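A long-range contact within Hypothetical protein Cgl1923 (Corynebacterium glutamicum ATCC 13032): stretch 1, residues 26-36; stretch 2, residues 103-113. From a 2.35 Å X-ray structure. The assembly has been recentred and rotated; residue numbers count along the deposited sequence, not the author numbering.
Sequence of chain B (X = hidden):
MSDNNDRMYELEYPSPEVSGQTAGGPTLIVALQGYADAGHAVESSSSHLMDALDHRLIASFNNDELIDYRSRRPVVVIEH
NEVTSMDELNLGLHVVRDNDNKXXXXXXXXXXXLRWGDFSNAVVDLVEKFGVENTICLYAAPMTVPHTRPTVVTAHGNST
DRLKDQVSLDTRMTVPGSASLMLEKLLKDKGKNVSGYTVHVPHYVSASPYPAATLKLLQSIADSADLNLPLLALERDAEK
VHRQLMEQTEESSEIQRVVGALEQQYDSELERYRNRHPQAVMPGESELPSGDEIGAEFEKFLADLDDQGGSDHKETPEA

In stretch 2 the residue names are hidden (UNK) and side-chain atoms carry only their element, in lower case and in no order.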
# COMPACT_ATOMS: atom_id res chain seq x y z
N PRO B 26 -18.78 -0.78 -30.90
CA PRO B 26 -18.26 -1.96 -30.20
C PRO B 26 -18.67 -2.00 -28.71
O PRO B 26 -19.11 -1.01 -28.14
CB PRO B 26 -16.75 -1.80 -30.34
CG PRO B 26 -16.56 -0.31 -30.41
CD PRO B 26 -17.70 0.17 -31.25
N THR B 27 -18.58 -3.18 -28.12
CA THR B 27 -18.66 -3.25 -26.68
C THR B 27 -17.23 -3.26 -26.09
O THR B 27 -16.25 -3.72 -26.73
CB THR B 27 -19.61 -4.40 -26.17
OG1 THR B 27 -18.97 -5.21 -25.15
CG2 THR B 27 -20.07 -5.26 -27.28
N LEU B 28 -17.11 -2.68 -24.89
CA LEU B 28 -15.85 -2.67 -24.19
C LEU B 28 -15.88 -3.74 -23.10
O LEU B 28 -16.82 -3.82 -22.32
CB LEU B 28 -15.57 -1.29 -23.59
CG LEU B 28 -14.34 -1.15 -22.66
CD1 LEU B 28 -13.02 -1.32 -23.39
CD2 LEU B 28 -14.38 0.19 -21.96
N ILE B 29 -14.81 -4.53 -23.06
CA ILE B 29 -14.53 -5.48 -21.98
C ILE B 29 -13.48 -4.92 -21.04
O ILE B 29 -12.41 -4.49 -21.48
CB ILE B 29 -14.07 -6.82 -22.58
CG1 ILE B 29 -15.14 -7.29 -23.58
CG2 ILE B 29 -13.78 -7.87 -21.48
CD1 ILE B 29 -14.63 -8.34 -24.49
N VAL B 30 -13.79 -4.89 -19.75
CA VAL B 30 -12.91 -4.39 -18.76
C VAL B 30 -12.46 -5.61 -17.93
O VAL B 30 -13.26 -6.23 -17.22
CB VAL B 30 -13.59 -3.26 -17.91
CG1 VAL B 30 -12.75 -2.92 -16.69
CG2 VAL B 30 -13.87 -2.01 -18.74
N ALA B 31 -11.17 -5.93 -18.07
CA ALA B 31 -10.52 -7.03 -17.34
C ALA B 31 -9.32 -6.51 -16.50
O ALA B 31 -8.17 -6.57 -16.97
CB ALA B 31 -10.04 -8.08 -18.34
N LEU B 32 -9.59 -6.05 -15.28
CA LEU B 32 -8.53 -5.46 -14.41
C LEU B 32 -8.10 -6.43 -13.34
O LEU B 32 -8.93 -6.89 -12.56
CB LEU B 32 -8.97 -4.14 -13.74
CG LEU B 32 -9.48 -3.01 -14.64
CD1 LEU B 32 -9.92 -1.79 -13.77
CD2 LEU B 32 -8.44 -2.59 -15.73
N GLN B 33 -6.80 -6.70 -13.30
CA GLN B 33 -6.24 -7.66 -12.37
C GLN B 33 -5.91 -6.92 -11.05
O GLN B 33 -5.47 -5.77 -11.06
CB GLN B 33 -5.02 -8.32 -13.04
CG GLN B 33 -4.41 -9.52 -12.30
CD GLN B 33 -2.99 -9.93 -12.87
OE1 GLN B 33 -2.65 -9.61 -14.03
NE2 GLN B 33 -2.19 -10.63 -12.05
N GLY B 34 -6.21 -7.54 -9.91
CA GLY B 34 -5.87 -6.96 -8.62
C GLY B 34 -7.01 -6.85 -7.62
O GLY B 34 -6.79 -6.54 -6.44
N TYR B 35 -8.21 -7.14 -8.08
CA TYR B 35 -9.39 -7.03 -7.24
C TYR B 35 -10.10 -8.35 -7.01
O TYR B 35 -10.16 -8.83 -5.86
CB TYR B 35 -10.36 -5.99 -7.84
CG TYR B 35 -11.66 -5.92 -7.09
CD1 TYR B 35 -11.67 -5.64 -5.70
CD2 TYR B 35 -12.87 -6.16 -7.72
CE1 TYR B 35 -12.85 -5.56 -4.99
CE2 TYR B 35 -14.08 -6.11 -7.00
CZ TYR B 35 -14.06 -5.80 -5.64
OH TYR B 35 -15.23 -5.73 -4.92
N ALA B 36 -10.67 -8.94 -8.07
CA ALA B 36 -11.44 -10.19 -7.95
C ALA B 36 -10.83 -11.24 -8.88
O ALA B 36 -11.23 -11.40 -10.05
CB ALA B 36 -12.90 -9.95 -8.27
N UNK B 103 -14.79 -6.37 -34.67
CA UNK B 103 -14.03 -5.66 -33.63
C UNK B 103 -14.73 -5.59 -32.28
O UNK B 103 -15.94 -5.41 -32.20
c UNK B 103 -15.04 -4.06 -35.16
c UNK B 103 -15.35 -5.44 -35.69
c UNK B 103 -13.86 -4.24 -34.21
N UNK B 104 -13.95 -5.74 -31.21
CA UNK B 104 -14.38 -5.28 -29.90
C UNK B 104 -13.21 -4.64 -29.16
O UNK B 104 -12.03 -4.71 -29.57
c UNK B 104 -13.51 -7.64 -27.48
c UNK B 104 -15.02 -6.40 -29.07
c UNK B 104 -12.67 -8.71 -27.16
c UNK B 104 -14.09 -7.54 -28.74
c UNK B 104 -13.80 -8.52 -29.70
c UNK B 104 -12.39 -9.70 -28.14
c UNK B 104 -12.97 -9.60 -29.42
N UNK B 105 -13.55 -4.01 -28.05
CA UNK B 105 -12.58 -3.27 -27.26
C UNK B 105 -12.29 -3.97 -25.93
O UNK B 105 -13.18 -4.49 -25.24
c UNK B 105 -13.33 0.53 -27.79
c UNK B 105 -13.09 -1.85 -27.04
c UNK B 105 -12.55 -0.80 -27.97
c UNK B 105 -12.46 -1.20 -29.42
N UNK B 106 -11.02 -3.94 -25.57
CA UNK B 106 -10.60 -4.49 -24.31
C UNK B 106 -9.69 -3.50 -23.53
O UNK B 106 -8.69 -2.98 -24.04
s UNK B 106 -9.27 -8.31 -23.38
c UNK B 106 -9.49 -6.52 -23.25
c UNK B 106 -9.94 -5.86 -24.54
c UNK B 106 -10.58 -8.74 -22.30
N UNK B 107 -10.08 -3.25 -22.29
CA UNK B 107 -9.25 -2.55 -21.34
C UNK B 107 -8.76 -3.57 -20.33
O UNK B 107 -9.53 -4.13 -19.54
c UNK B 107 -9.99 -1.41 -20.65
c UNK B 107 -10.16 0.23 -18.76
c UNK B 107 -8.07 0.15 -20.20
c UNK B 107 -9.21 -0.66 -19.57
N UNK B 108 -7.46 -3.85 -20.38
CA UNK B 108 -6.93 -4.84 -19.51
C UNK B 108 -5.56 -4.44 -19.00
O UNK B 108 -4.88 -3.65 -19.60
c UNK B 108 -6.90 -6.19 -20.23
o UNK B 108 -5.95 -6.18 -21.28
N UNK B 109 -5.17 -5.03 -17.89
CA UNK B 109 -3.89 -4.76 -17.25
C UNK B 109 -4.21 -4.60 -15.77
O UNK B 109 -5.29 -5.00 -15.37
N UNK B 110 -3.28 -4.05 -14.97
CA UNK B 110 -3.52 -3.94 -13.52
C UNK B 110 -4.63 -2.96 -13.13
O UNK B 110 -4.69 -1.85 -13.70
c UNK B 110 -1.94 -3.53 -15.33
c UNK B 110 -2.19 -3.39 -13.01
c UNK B 110 -1.62 -2.64 -14.21
N UNK B 111 -5.48 -3.35 -12.17
CA UNK B 111 -6.38 -2.37 -11.55
C UNK B 111 -5.49 -1.24 -10.99
O UNK B 111 -4.58 -1.54 -10.23
c UNK B 111 -8.65 -2.59 -8.35
o UNK B 111 -9.83 -2.20 -8.17
o UNK B 111 -8.07 -3.42 -7.59
c UNK B 111 -7.17 -3.01 -10.39
c UNK B 111 -7.91 -2.00 -9.53
N UNK B 112 -5.74 0.05 -11.33
CA UNK B 112 -4.93 1.13 -10.69
C UNK B 112 -4.96 1.13 -9.17
O UNK B 112 -6.03 0.88 -8.58
c UNK B 112 -6.68 0.58 -12.35
c UNK B 112 -5.61 2.42 -11.20
c UNK B 112 -6.15 1.99 -12.58
N UNK B 113 -3.83 1.42 -8.52
CA UNK B 113 -3.82 1.67 -7.07
C UNK B 113 -4.36 3.10 -6.77
O UNK B 113 -4.97 3.33 -5.73
o UNK B 113 -0.93 0.06 -7.51
c UNK B 113 -1.80 0.21 -6.62
o UNK B 113 -2.10 -0.71 -5.80
c UNK B 113 -2.41 1.56 -6.48
O HOH W 1 -17.69 -5.38 -30.37

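At position 103, three carbons close a ring onto the backbone N, and the ring itself does not touch stretch 1; the backbone O reaches it through a water, whose O lies 2.5 Å from the O of 103, to which it donates, and 3.3 Å from Thr27 N, from which it accepts. This is Pro103, whose nitrogen has no hydrogen to give.

At 104, one carbon leads to a ring of six carbons without a hydroxyl, and a ring carbon lies 3.3 Å from Ile29 CD1: Phe104, whose buried phenyl ring gives Ile29 an apolar surface.

Position 105 has four carbons forked at the second; one branch tip lies 4.2 Å from Pro26 CG, and CB meets Leu28 CD1 at 3.7 Å. This is Leu105, its branched apolar carbons suited to these neighbours. Leu105 N donates to Thr27 O (3.0 Å), and Leu105 O accepts from Ile29 N (2.7 Å).

Position 106 is an unbranched chain of two carbons, a sulfur and a carbon; the terminal carbon lies 3.4 Å from Ile29 CG2 and 4.1 Å from Ala31 CB. This is Met106, whose long, flexible thioether can reach both.

Position 107 again has four carbons forked at the second, on the face shared with Leu28, Val30 and Leu32; one branch tip is 4.3 Å from Val30 CG2. Leu107 suits this buried, apolar setting. Its N donates to Ile29 O (2.8 Å), and its O accepts from Ala31 N (2.8 Å).

Position 108 has one carbon and one oxygen, with CB 4.1 Å from Ala31 CB: Ser108, which adds little bulk there.

Position 109 has no side-chain atoms; its N bonds weakly to Ala31 O (3.5 Å), but its O accepts well from Gln33 N (3.1 Å). This is Gly109: at phi/psi 135/-165 a CB would jam against the preceding carbonyl O.

At position 110, three carbons close onto N, and CA-to-CB points away from stretch 1: Pro110, suiting a position where the pairing asks for no donor.

At 111, three carbons end in two oxygens; CB packs 4.0 Å from Leu32 CB, one oxygen approaches Tyr35 CB at 3.5 Å, and N donates to Gln33 O (2.7 Å). Glu111 combines aliphatic carbons with a carboxylate hydrogen-bonded elsewhere in the structure.

Position 112 closes three carbons onto N, one lying 4.3 Å from Leu32 CD1: Pro112, an apolar ring for leucine. Position 113, two carbons with two oxygens on the second, is beyond reach: Asp113, its carboxylate bonded elsewhere.

The contact is a parallel pairing. Ile29, Ala31 and Gln33, and Leu105, Leu107 and Gly109 opposite, use both N and O; Thr27 O and Glu111 N finish the ends. Side chains pack on both faces, and Gly109 turns the corner.

Stretch 2 (103-113) PFLMLSGPEPD
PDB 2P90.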